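Side-chain contact in protein BCAM1869 (Burkholderia cenocepacia, PDB 4O2H), which is an RsaM homologue of novel fold that probably acts as a transcriptional regulator in quorum sensing and associates with copies of itself: residues A[81-84]-A[85-88]. Numbering follows the deposited sequence.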
loop_
_atom_site.group_PDB
_atom_site.type_symbol
_atom_site.label_atom_id
_atom_site.label_comp_id
_atom_site.label_asym_id
_atom_site.label_seq_id
_atom_site.Cartn_x
_atom_site.Cartn_y
_atom_site.Cartn_z
ATOM N N TYR A 81 3.034 -6.980 11.282
ATOM C CA TYR A 81 4.236 -6.976 12.078
ATOM C C TYR A 81 4.641 -8.404 12.289
ATOM O O TYR A 81 3.805 -9.319 12.291
ATOM C CB TYR A 81 4.169 -6.163 13.397
ATOM C CG TYR A 81 3.218 -6.645 14.470
ATOM C CD1 TYR A 81 3.630 -7.558 15.434
ATOM C CD2 TYR A 81 1.936 -6.107 14.587
ATOM C CE1 TYR A 81 2.769 -7.986 16.442
ATOM C CE2 TYR A 81 1.069 -6.515 15.602
ATOM C CZ TYR A 81 1.492 -7.457 16.527
ATOM O OH TYR A 81 0.654 -7.853 17.539
ATOM N N LEU A 82 5.941 -8.590 12.437
ATOM C CA LEU A 82 6.515 -9.881 12.697
ATOM C C LEU A 82 6.955 -9.906 14.161
ATOM O O LEU A 82 7.845 -9.146 14.544
ATOM C CB LEU A 82 7.688 -10.119 11.714
ATOM C CG LEU A 82 8.577 -11.339 11.974
ATOM C CD1 LEU A 82 7.772 -12.632 11.829
ATOM C CD2 LEU A 82 9.742 -11.309 11.055
ATOM N N GLU A 83 6.319 -10.777 14.985
ATOM C CA GLU A 83 6.654 -10.916 16.403
ATOM C C GLU A 83 8.043 -11.486 16.571
ATOM O O GLU A 83 8.446 -12.368 15.804
ATOM C CB GLU A 83 5.654 -11.798 17.147
ATOM C CG GLU A 83 4.339 -11.114 17.467
ATOM C CD GLU A 83 3.757 -11.510 18.810
ATOM O OE1 GLU A 83 3.928 -12.688 19.205
ATOM O OE2 GLU A 83 3.153 -10.635 19.476
ATOM N N ARG A 84 8.792 -10.944 17.533
ATOM C CA ARG A 84 10.134 -11.399 17.824
ATOM C C ARG A 84 10.090 -12.807 18.466
ATOM O O ARG A 84 10.773 -13.719 17.994
ATOM C CB ARG A 84 10.838 -10.383 18.745
ATOM C CG ARG A 84 12.350 -10.563 18.877
ATOM C CD ARG A 84 13.012 -9.514 19.782
ATOM N NE ARG A 84 12.477 -8.166 19.555
ATOM C CZ ARG A 84 12.890 -7.322 18.611
ATOM N NH1 ARG A 84 13.893 -7.658 17.804
ATOM N NH2 ARG A 84 12.313 -6.132 18.474
ATOM N N ALA A 85 9.230 -12.977 19.484
ATOM C CA ALA A 85 9.113 -14.181 20.312
ATOM C C ALA A 85 8.824 -15.457 19.532
ATOM O O ALA A 85 9.578 -16.434 19.619
ATOM C CB ALA A 85 8.029 -13.988 21.372
ATOM N N THR A 86 7.737 -15.429 18.791
ATOM C CA THR A 86 7.137 -16.536 18.089
ATOM C C THR A 86 7.509 -16.655 16.621
ATOM O O THR A 86 7.347 -17.735 16.047
ATOM C CB THR A 86 5.617 -16.346 18.196
ATOM O OG1 THR A 86 5.318 -14.956 18.010
ATOM C CG2 THR A 86 5.068 -16.801 19.556
ATOM N N GLY A 87 7.925 -15.561 16.006
ATOM C CA GLY A 87 8.190 -15.536 14.572
ATOM C C GLY A 87 6.881 -15.512 13.796
ATOM O O GLY A 87 6.852 -15.786 12.588
ATOM N N THR A 88 5.778 -15.157 14.482
ATOM C CA THR A 88 4.478 -15.139 13.832
ATOM C C THR A 88 4.149 -13.751 13.236
ATOM O O THR A 88 4.369 -12.720 13.870
ATOM C CB THR A 88 3.362 -15.666 14.779
ATOM O OG1 THR A 88 2.209 -15.927 13.989
ATOM C CG2 THR A 88 2.970 -14.697 15.877
#
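E83 and T86 meet through their polar ends across a tight turn of the chain. The hydroxyl OG1 of T86 donates to OE1 of E83 at 2.9 Å, and OE1 accepts with its anti lone pair, the one directed away from the other oxygen. E83 sends CG anti to its carbonyl carbon (chi1 -77°) and then bends at chi2, which carries the carboxylate to the side where T86 OG1 lies; T86 places OG1 between its own backbone N and carbonyl carbon, facing the glutamate. T86 OG1 also lies 3.3 Å from E83 CB, against the glutamate stem as well as its end. T88 runs alongside E83, its methyl CG2 4.0 Å from E83 OE1. Main-chain bonds close the turn: E83 N donates to T88 O at 3.0 Å in a nearly straight bond (170° at the hydrogen), and G87 N makes a weak bond to E83 O at 3.2 Å. G87 takes a positive phi of 75°, by which the chain swings back toward the sheet. L82, the buried member of the group, touches the turn through CD1, 3.4 Å from G87 O, and also packs on R56, L57 and F89. The guanidinium group of R84 forms a salt bridge through NE to D54, just before strand 55-65. Three successive right-handed helical residues, 84 to 86, followed by left-handed G87, make up a four-residue beta-hairpin loop closed by the E83-T88 pair, and within it the weak G87 N to E83 O bond spans the bend as in an alpha turn. The loop joins the antiparallel strands 74-83 and 89-98 at the surface end of the four-stranded sheet.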